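Phosphoglycerate kinase (Coxiella burnetii, PDB 4NG4) catalyses the reversible transfer of a phosphoryl group between ATP and 3-phosphoglycerate in glycolysis, working as a monomer. Local coordinates at residues A[32-37]-A[69-74]; A[104-109]-A[121-126]; A[219-224]-A[264-269]. All blocks are in the same frame, centred on the assembly; numbering follows the deposited sequence.

Contact 1: residues A[32-37]-A[69-74]; sequences DLNVPM and SHLGRP
With CG anti to its backbone N (chi1 -178°), N34 sends its amide carbon toward H70, and OD1 reaches G72 N, while S69, whose OG is likewise anti to the backbone N, presents its hydroxyl to L33. Both segments are loops leaving neighbouring parallel strands, 26-31 and 64-69, in the Rossmann-like N-terminal domain of phosphoglycerate kinase. D32, L33, N34 and H70 to R73 are predicted to bind the substrate, so this contact joins two walls of the probable phosphoglycerate site.

S69 OG accepts the backbone N-H of L33 at 2.9 Å, and its single proton has both E31 O and H70 O within reach; a serine can accept and donate through one small atom close to the main chain. L33 packs its CB against that OG at 3.4 Å. The other bond runs from G72 N to N34 OD1, 2.9 Å long and nearly straight, with the donor 39° above the plane of the amide carbonyl. Asparagine suits this place because its short side chain brings an acceptor to the opposite backbone, and the positive phi of G72 is one that glycine adopts easily.

The H70 imidazole packs beside D32 and N34, tilted 49° from the N34 amide. Its NE2 comes to 3.3 Å from N34 CB, and its CE1 to 3.3 Å from D32 OD1. R30 NH1 is hydrogen-bonded to H70 ND1, which helps to fix the ring's rotation, while a long, weak ion pair links D32 OD1 to R47 NH1. Farther along, M37 crosses L71 at about a right angle, its CE methyl 3.7 Å from L71 CD1.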
loop_
_atom_site.group_PDB
_atom_site.type_symbol
_atom_site.label_atom_id
_atom_site.label_comp_id
_atom_site.label_asym_id
_atom_site.label_seq_id
_atom_site.Cartn_x
_atom_site.Cartn_y
_atom_site.Cartn_z
ATOM N N ASP A 32 -10.679 -8.271 1.930
ATOM C CA ASP A 32 -9.441 -8.815 1.379
ATOM C C ASP A 32 -9.028 -9.942 2.318
ATOM O O ASP A 32 -8.309 -9.743 3.278
ATOM C CB ASP A 32 -8.367 -7.722 1.278
ATOM C CG ASP A 32 -7.052 -8.218 0.667
ATOM O OD1 ASP A 32 -6.935 -9.400 0.271
ATOM O OD2 ASP A 32 -6.099 -7.412 0.572
ATOM N N LEU A 33 -9.542 -11.126 2.037
ATOM C CA LEU A 33 -9.205 -12.351 2.773
ATOM C C LEU A 33 -8.253 -13.231 1.948
ATOM O O LEU A 33 -8.181 -14.428 2.172
ATOM C CB LEU A 33 -10.496 -13.120 3.090
ATOM C CG LEU A 33 -11.658 -12.257 3.611
ATOM C CD1 LEU A 33 -12.846 -13.131 4.037
ATOM C CD2 LEU A 33 -11.211 -11.349 4.759
ATOM N N ASN A 34 -7.528 -12.604 1.014
ATOM C CA ASN A 34 -6.627 -13.263 0.045
ATOM C C ASN A 34 -5.344 -13.740 0.720
ATOM O O ASN A 34 -4.285 -13.172 0.524
ATOM C CB ASN A 34 -6.304 -12.272 -1.105
ATOM C CG ASN A 34 -5.430 -12.863 -2.185
ATOM O OD1 ASN A 34 -5.490 -14.038 -2.476
ATOM N ND2 ASN A 34 -4.618 -12.030 -2.795
ATOM N N VAL A 35 -5.461 -14.792 1.506
ATOM C CA VAL A 35 -4.372 -15.256 2.348
ATOM C C VAL A 35 -3.409 -16.167 1.587
ATOM O O VAL A 35 -3.816 -16.848 0.659
ATOM C CB VAL A 35 -4.915 -16.004 3.592
ATOM C CG1 VAL A 35 -5.778 -15.071 4.438
ATOM C CG2 VAL A 35 -5.700 -17.232 3.170
ATOM N N PRO A 36 -2.122 -16.184 1.986
ATOM C CA PRO A 36 -1.151 -17.180 1.486
ATOM C C PRO A 36 -1.536 -18.623 1.848
ATOM O O PRO A 36 -2.186 -18.841 2.868
ATOM C CB PRO A 36 0.150 -16.795 2.200
ATOM C CG PRO A 36 -0.041 -15.400 2.645
ATOM C CD PRO A 36 -1.496 -15.221 2.907
ATOM N N MET A 37 -1.148 -19.592 1.018
ATOM C CA MET A 37 -1.491 -21.001 1.255
ATOM C C MET A 37 -0.413 -21.969 0.765
ATOM O O MET A 37 0.213 -21.744 -0.259
ATOM C CB MET A 37 -2.825 -21.354 0.578
ATOM C CG MET A 37 -4.040 -20.620 1.153
ATOM S SD MET A 37 -5.625 -21.350 0.715
ATOM C CE MET A 37 -6.755 -20.143 1.375
ATOM N N SER A 69 -15.041 -11.951 -1.018
ATOM C CA SER A 69 -13.584 -11.841 -1.146
ATOM C C SER A 69 -13.003 -12.526 -2.376
ATOM O O SER A 69 -13.647 -13.354 -3.017
ATOM C CB SER A 69 -12.858 -12.393 0.082
ATOM O OG SER A 69 -11.490 -12.016 0.050
ATOM N N HIS A 70 -11.772 -12.146 -2.701
ATOM C CA HIS A 70 -11.052 -12.785 -3.777
ATOM C C HIS A 70 -10.056 -13.753 -3.153
ATOM O O HIS A 70 -9.881 -13.755 -1.939
ATOM C CB HIS A 70 -10.383 -11.753 -4.696
ATOM C CG HIS A 70 -9.286 -10.975 -4.045
ATOM N ND1 HIS A 70 -9.525 -9.953 -3.155
ATOM C CD2 HIS A 70 -7.938 -11.070 -4.160
ATOM C CE1 HIS A 70 -8.373 -9.446 -2.751
ATOM N NE2 HIS A 70 -7.395 -10.112 -3.339
ATOM N N LEU A 71 -9.451 -14.606 -3.980
ATOM C CA LEU A 71 -8.379 -15.506 -3.539
ATOM C C LEU A 71 -7.582 -15.926 -4.755
ATOM O O LEU A 71 -8.123 -16.515 -5.678
ATOM C CB LEU A 71 -8.945 -16.734 -2.834
ATOM C CG LEU A 71 -7.974 -17.587 -2.014
ATOM C CD1 LEU A 71 -8.703 -18.791 -1.416
ATOM C CD2 LEU A 71 -6.829 -18.067 -2.850
ATOM N N GLY A 72 -6.302 -15.603 -4.763
ATOM C CA GLY A 72 -5.450 -15.911 -5.894
ATOM C C GLY A 72 -5.921 -15.331 -7.222
ATOM O O GLY A 72 -6.609 -14.302 -7.272
ATOM N N ARG A 73 -5.527 -15.999 -8.303
ATOM C CA ARG A 73 -5.967 -15.672 -9.645
ATOM C C ARG A 73 -6.433 -16.943 -10.358
ATOM O O ARG A 73 -5.639 -17.614 -11.035
ATOM C CB ARG A 73 -4.832 -15.017 -10.408
ATOM C CG ARG A 73 -4.412 -13.678 -9.827
ATOM C CD ARG A 73 -3.253 -13.061 -10.576
ATOM N NE ARG A 73 -2.726 -11.898 -9.873
ATOM C CZ ARG A 73 -3.293 -10.691 -9.855
ATOM N NH1 ARG A 73 -4.421 -10.451 -10.504
ATOM N NH2 ARG A 73 -2.726 -9.705 -9.186
ATOM N N PRO A 74 -7.718 -17.298 -10.184
ATOM C CA PRO A 74 -8.304 -18.432 -10.880
ATOM C C PRO A 74 -8.707 -18.071 -12.308
ATOM O O PRO A 74 -8.709 -16.890 -12.658
ATOM C CB PRO A 74 -9.543 -18.727 -10.044
ATOM C CG PRO A 74 -9.954 -17.402 -9.561
ATOM C CD PRO A 74 -8.688 -16.675 -9.265
#

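Contact 2: residues A[104-109]-A[121-126]; sequences NDWLKG and ENVRFN
The one hydrogen bond across this contact is weak: W106 NE1 donates to E121 O at 3.4 Å, bent to 139°. The indole otherwise contributes surface. Its CZ2 lies 3.4 Å from N126 ND2, with ring and amide planes 59° apart, and the same carbon reaches V123 CG1 at 4.3 Å. The other branch of the N126 amide, OD1, meets L107 tip to tip, 3.5 Å from L107 CD1. L107 also covers one face of the indole, its CG 4.2 Å above the ring centre.

W106 and L107 belong to the 3-10 segment 106-108, part of the connection between the neighbouring parallel strands 102-103 and 117-120 of the N-terminal domain; residues 121-126 follow the second of these strands. Large apolar groups suit the turn because helix 134-142 packs against it, M140 touching W106 and L136 touching L107, while L68 of strand 64-69 also borders the indole. In residues 121-126 an Asx turn, R124 N to N122 OD1 at 3.1 Å, shapes the chain around R124, predicted to bind the substrate. The E121 carboxylate has partners elsewhere, OE2 with S84 OG and OE1 with L85 N.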
loop_
_atom_site.group_PDB
_atom_site.type_symbol
_atom_site.label_atom_id
_atom_site.label_comp_id
_atom_site.label_asym_id
_atom_site.label_seq_id
_atom_site.Cartn_x
_atom_site.Cartn_y
_atom_site.Cartn_z
ATOM N N ASN A 104 -21.745 -21.415 -2.332
ATOM C CA ASN A 104 -21.134 -21.623 -3.632
ATOM C C ASN A 104 -21.923 -21.057 -4.810
ATOM O O ASN A 104 -21.331 -20.445 -5.714
ATOM C CB ASN A 104 -20.935 -23.114 -3.844
ATOM C CG ASN A 104 -19.916 -23.392 -4.884
ATOM O OD1 ASN A 104 -20.159 -23.195 -6.082
ATOM N ND2 ASN A 104 -18.739 -23.828 -4.444
ATOM N N ASP A 105 -23.238 -21.299 -4.814
ATOM C CA ASP A 105 -24.129 -20.805 -5.873
ATOM C C ASP A 105 -24.790 -19.499 -5.420
ATOM O O ASP A 105 -26.002 -19.311 -5.547
ATOM C CB ASP A 105 -25.177 -21.876 -6.254
ATOM C CG ASP A 105 -25.926 -22.446 -5.038
ATOM O OD1 ASP A 105 -25.721 -21.940 -3.913
ATOM O OD2 ASP A 105 -26.708 -23.410 -5.205
ATOM N N TRP A 106 -23.984 -18.583 -4.902
ATOM C CA TRP A 106 -24.530 -17.422 -4.189
ATOM C C TRP A 106 -25.234 -16.377 -5.063
ATOM O O TRP A 106 -25.992 -15.562 -4.538
ATOM C CB TRP A 106 -23.457 -16.754 -3.312
ATOM C CG TRP A 106 -22.242 -16.220 -4.036
ATOM C CD1 TRP A 106 -21.070 -16.881 -4.278
ATOM C CD2 TRP A 106 -22.071 -14.907 -4.568
ATOM N NE1 TRP A 106 -20.185 -16.059 -4.937
ATOM C CE2 TRP A 106 -20.777 -14.840 -5.125
ATOM C CE3 TRP A 106 -22.891 -13.780 -4.636
ATOM C CZ2 TRP A 106 -20.291 -13.695 -5.756
ATOM C CZ3 TRP A 106 -22.401 -12.630 -5.252
ATOM C CH2 TRP A 106 -21.121 -12.601 -5.808
ATOM N N LEU A 107 -24.994 -16.402 -6.377
ATOM C CA LEU A 107 -25.525 -15.373 -7.284
ATOM C C LEU A 107 -27.017 -15.463 -7.472
ATOM O O LEU A 107 -27.663 -14.440 -7.708
ATOM C CB LEU A 107 -24.871 -15.449 -8.658
ATOM C CG LEU A 107 -23.380 -15.154 -8.708
ATOM C CD1 LEU A 107 -22.571 -16.464 -8.706
ATOM C CD2 LEU A 107 -23.098 -14.335 -9.953
ATOM N N LYS A 108 -27.547 -16.686 -7.387
ATOM C CA LYS A 108 -28.994 -16.926 -7.502
ATOM C C LYS A 108 -29.750 -16.639 -6.199
ATOM O O LYS A 108 -30.978 -16.753 -6.159
ATOM C CB LYS A 108 -29.287 -18.360 -7.970
ATOM C CG LYS A 108 -29.462 -18.515 -9.483
ATOM C CD LYS A 108 -30.560 -19.535 -9.838
ATOM C CE LYS A 108 -31.975 -18.982 -9.607
ATOM N NZ LYS A 108 -33.045 -19.995 -9.882
ATOM N N GLY A 109 -29.024 -16.274 -5.142
ATOM C CA GLY A 109 -29.644 -15.850 -3.877
ATOM C C GLY A 109 -29.221 -16.709 -2.706
ATOM O O GLY A 109 -28.775 -17.842 -2.898
ATOM N N GLU A 121 -18.219 -17.834 -2.215
ATOM C CA GLU A 121 -17.046 -18.431 -2.824
ATOM C C GLU A 121 -16.298 -17.388 -3.679
ATOM O O GLU A 121 -16.924 -16.507 -4.272
ATOM C CB GLU A 121 -17.455 -19.643 -3.656
ATOM C CG GLU A 121 -16.319 -20.388 -4.334
ATOM C CD GLU A 121 -15.182 -20.752 -3.400
ATOM O OE1 GLU A 121 -14.475 -19.831 -2.921
ATOM O OE2 GLU A 121 -14.966 -21.962 -3.173
ATOM N N ASN A 122 -14.962 -17.482 -3.688
ATOM C CA ASN A 122 -14.069 -16.648 -4.512
ATOM C C ASN A 122 -14.792 -15.909 -5.657
ATOM O O ASN A 122 -15.335 -16.521 -6.574
ATOM C CB ASN A 122 -12.944 -17.540 -5.072
ATOM C CG ASN A 122 -11.776 -16.760 -5.616
ATOM O OD1 ASN A 122 -11.836 -15.538 -5.799
ATOM N ND2 ASN A 122 -10.694 -17.473 -5.891
ATOM N N VAL A 123 -14.804 -14.586 -5.585
ATOM C CA VAL A 123 -15.525 -13.762 -6.552
ATOM C C VAL A 123 -14.895 -13.780 -7.917
ATOM O O VAL A 123 -15.535 -13.426 -8.893
ATOM C CB VAL A 123 -15.532 -12.297 -6.136
ATOM C CG1 VAL A 123 -16.391 -12.109 -4.922
ATOM C CG2 VAL A 123 -14.106 -11.804 -5.900
ATOM N N ARG A 124 -13.615 -14.137 -7.970
ATOM C CA ARG A 124 -12.869 -14.208 -9.219
ATOM C C ARG A 124 -13.149 -15.462 -10.053
ATOM O O ARG A 124 -12.583 -15.619 -11.131
ATOM C CB ARG A 124 -11.381 -14.094 -8.923
ATOM C CG ARG A 124 -10.993 -12.729 -8.401
ATOM C CD ARG A 124 -9.493 -12.539 -8.418
ATOM N NE ARG A 124 -9.147 -11.182 -8.034
ATOM C CZ ARG A 124 -7.921 -10.769 -7.737
ATOM N NH1 ARG A 124 -6.881 -11.601 -7.763
ATOM N NH2 ARG A 124 -7.735 -9.510 -7.406
ATOM N N PHE A 125 -14.012 -16.348 -9.554
ATOM C CA PHE A 125 -14.497 -17.469 -10.349
ATOM C C PHE A 125 -15.502 -17.003 -11.379
ATOM O O PHE A 125 -15.587 -17.592 -12.457
ATOM C CB PHE A 125 -15.140 -18.550 -9.487
ATOM C CG PHE A 125 -14.159 -19.409 -8.735
ATOM C CD1 PHE A 125 -13.057 -19.986 -9.373
ATOM C CD2 PHE A 125 -14.364 -19.685 -7.393
ATOM C CE1 PHE A 125 -12.159 -20.800 -8.674
ATOM C CE2 PHE A 125 -13.477 -20.491 -6.687
ATOM C CZ PHE A 125 -12.373 -21.057 -7.334
ATOM N N ASN A 126 -16.244 -15.943 -11.056
ATOM C CA ASN A 126 -17.345 -15.482 -11.894
ATOM C C ASN A 126 -16.858 -14.908 -13.229
ATOM O O ASN A 126 -16.080 -13.942 -13.241
ATOM C CB ASN A 126 -18.178 -14.425 -11.150
ATOM C CG ASN A 126 -18.844 -14.967 -9.884
ATOM O OD1 ASN A 126 -19.297 -16.105 -9.838
ATOM N ND2 ASN A 126 -18.933 -14.136 -8.868
#

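Contact 3: residues A[219-224]-A[264-269]; sequences VDQLIV and NVSLPL
V265 meets V219 methyl to methyl, CG1 to CG2 at 3.7 Å, the two side chains crossing at about a right angle. CG1 of V265 stands anti to the backbone N (chi1 167°), which also brings it within 4.3 Å of L222 CB. A beta-branched residue suits this spot because its second methyl, CG2, reaches a different atom, the V219 carbonyl oxygen. Q221 CG, anti to the carbonyl carbon (chi1 -77°), lies 3.9 Å from S266 CB. The P268 ring sets CD 3.3 Å from L222 O and CG against I223 CG1, nearly crosswise. L267 touches F256 and A260 of helix 250-263.

The backbones form a single parallel bridge between Q221 and S266: S266 N donates to D220 O at 3.1 Å, and L222 N to S266 O at 2.7 Å. Strand 221-226 is the outermost on this side of the parallel sheet in the nucleotide-binding domain, and residues 264-269, which begin with the Schellman motif at N264 that ends helix 250-263, line its edge. L222 O receives a CA-H contact from L267, CA to O 3.4 Å. Without an N-H at P268 the pairing ends after one bridge, and beyond it the segments meet by apolar contacts such as V224 CG2 with L269 CD1.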
loop_
_atom_site.group_PDB
_atom_site.type_symbol
_atom_site.label_atom_id
_atom_site.label_comp_id
_atom_site.label_asym_id
_atom_site.label_seq_id
_atom_site.Cartn_x
_atom_site.Cartn_y
_atom_site.Cartn_z
ATOM N N VAL A 219 4.790 18.477 0.016
ATOM C CA VAL A 219 5.826 18.314 1.034
ATOM C C VAL A 219 6.648 19.576 1.239
ATOM O O VAL A 219 6.606 20.495 0.428
ATOM C CB VAL A 219 6.789 17.172 0.669
ATOM C CG1 VAL A 219 6.000 15.918 0.377
ATOM C CG2 VAL A 219 7.681 17.545 -0.520
ATOM N N ASP A 220 7.393 19.605 2.341
ATOM C CA ASP A 220 8.346 20.672 2.613
ATOM C C ASP A 220 9.770 20.213 2.305
ATOM O O ASP A 220 10.571 20.969 1.765
ATOM C CB ASP A 220 8.207 21.122 4.056
ATOM C CG ASP A 220 6.858 21.739 4.328
ATOM O OD1 ASP A 220 6.661 22.913 3.975
ATOM O OD2 ASP A 220 5.980 21.050 4.875
ATOM N N GLN A 221 10.075 18.971 2.667
ATOM C CA GLN A 221 11.324 18.321 2.314
ATOM C C GLN A 221 10.966 17.059 1.541
ATOM O O GLN A 221 9.879 16.487 1.760
ATOM C CB GLN A 221 12.103 17.941 3.578
ATOM C CG GLN A 221 12.844 19.090 4.293
ATOM C CD GLN A 221 11.945 19.985 5.162
ATOM O OE1 GLN A 221 11.096 19.501 5.915
ATOM N NE2 GLN A 221 12.152 21.291 5.073
ATOM N N LEU A 222 11.850 16.633 0.629
ATOM C CA LEU A 222 11.696 15.334 -0.058
ATOM C C LEU A 222 13.045 14.644 -0.197
ATOM O O LEU A 222 14.040 15.278 -0.542
ATOM C CB LEU A 222 11.073 15.515 -1.445
ATOM C CG LEU A 222 10.818 14.252 -2.286
ATOM C CD1 LEU A 222 9.588 13.523 -1.796
ATOM C CD2 LEU A 222 10.676 14.593 -3.765
ATOM N N ILE A 223 13.075 13.344 0.074
ATOM C CA ILE A 223 14.317 12.571 0.078
ATOM C C ILE A 223 14.207 11.367 -0.837
ATOM O O ILE A 223 13.362 10.495 -0.641
ATOM C CB ILE A 223 14.624 12.046 1.479
ATOM C CG1 ILE A 223 15.081 13.180 2.391
ATOM C CG2 ILE A 223 15.721 10.975 1.423
ATOM C CD1 ILE A 223 15.235 12.755 3.832
ATOM N N VAL A 224 15.069 11.313 -1.838
ATOM C CA VAL A 224 15.116 10.164 -2.727
ATOM C C VAL A 224 16.251 9.246 -2.275
ATOM O O VAL A 224 17.295 9.725 -1.827
ATOM C CB VAL A 224 15.322 10.573 -4.212
ATOM C CG1 VAL A 224 14.238 11.516 -4.661
ATOM C CG2 VAL A 224 16.683 11.198 -4.422
ATOM N N ASN A 264 10.644 25.680 -3.860
ATOM C CA ASN A 264 11.379 25.750 -2.599
ATOM C C ASN A 264 11.162 24.521 -1.719
ATOM O O ASN A 264 11.026 24.621 -0.493
ATOM C CB ASN A 264 11.027 27.027 -1.830
ATOM C CG ASN A 264 12.150 27.482 -0.951
ATOM O OD1 ASN A 264 13.312 27.145 -1.201
ATOM N ND2 ASN A 264 11.828 28.250 0.084
ATOM N N VAL A 265 11.100 23.365 -2.362
ATOM C CA VAL A 265 11.017 22.108 -1.659
ATOM C C VAL A 265 12.432 21.570 -1.535
ATOM O O VAL A 265 13.115 21.373 -2.537
ATOM C CB VAL A 265 10.156 21.112 -2.429
ATOM C CG1 VAL A 265 10.335 19.719 -1.869
ATOM C CG2 VAL A 265 8.682 21.539 -2.402
ATOM N N SER A 266 12.892 21.355 -0.307
ATOM C CA SER A 266 14.242 20.867 -0.112
ATOM C C SER A 266 14.355 19.429 -0.602
ATOM O O SER A 266 13.495 18.597 -0.355
ATOM C CB SER A 266 14.661 20.972 1.347
ATOM O OG SER A 266 15.849 20.227 1.552
ATOM N N LEU A 267 15.434 19.149 -1.304
ATOM C CA LEU A 267 15.584 17.898 -1.989
ATOM C C LEU A 267 17.062 17.496 -1.903
ATOM O O LEU A 267 17.766 17.452 -2.910
ATOM C CB LEU A 267 15.107 18.083 -3.427
ATOM C CG LEU A 267 14.689 16.861 -4.216
ATOM C CD1 LEU A 267 14.160 17.294 -5.573
ATOM C CD2 LEU A 267 15.833 15.904 -4.390
ATOM N N PRO A 268 17.533 17.185 -0.685
ATOM C CA PRO A 268 18.940 16.860 -0.475
ATOM C C PRO A 268 19.271 15.525 -1.053
ATOM O O PRO A 268 18.622 14.557 -0.729
ATOM C CB PRO A 268 19.056 16.787 1.049
ATOM C CG PRO A 268 17.731 16.279 1.489
ATOM C CD PRO A 268 16.725 16.891 0.516
ATOM N N LEU A 269 20.266 15.482 -1.916
ATOM C CA LEU A 269 20.726 14.227 -2.492
ATOM C C LEU A 269 21.854 13.676 -1.637
ATOM O O LEU A 269 22.400 14.394 -0.825
ATOM C CB LEU A 269 21.207 14.462 -3.919
ATOM C CG LEU A 269 20.166 14.470 -5.039
ATOM C CD1 LEU A 269 18.838 15.054 -4.602
ATOM C CD2 LEU A 269 20.756 15.225 -6.215
#

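Overall arrangement
Contacts 1 and 2 adjoin in the N-terminal domain, their centres 14 Å apart, and are joined by two probable hydrogen bonds: L71 O to N122 ND2 and G72 O to R124 NH1, each 2.8 Å. Residues 69-74 and 121-126 thus place H70, L71, G72 and R73 beside R124 in the predicted substrate site. Contact 3 belongs to the other, nucleotide-binding domain, its centre 38 Å from that of contact 1 and 49 Å from that of contact 2. There the side chain of V224 lies about 10 Å from the bound ADP. Kinases of this family bring their two domains together for phosphoryl transfer.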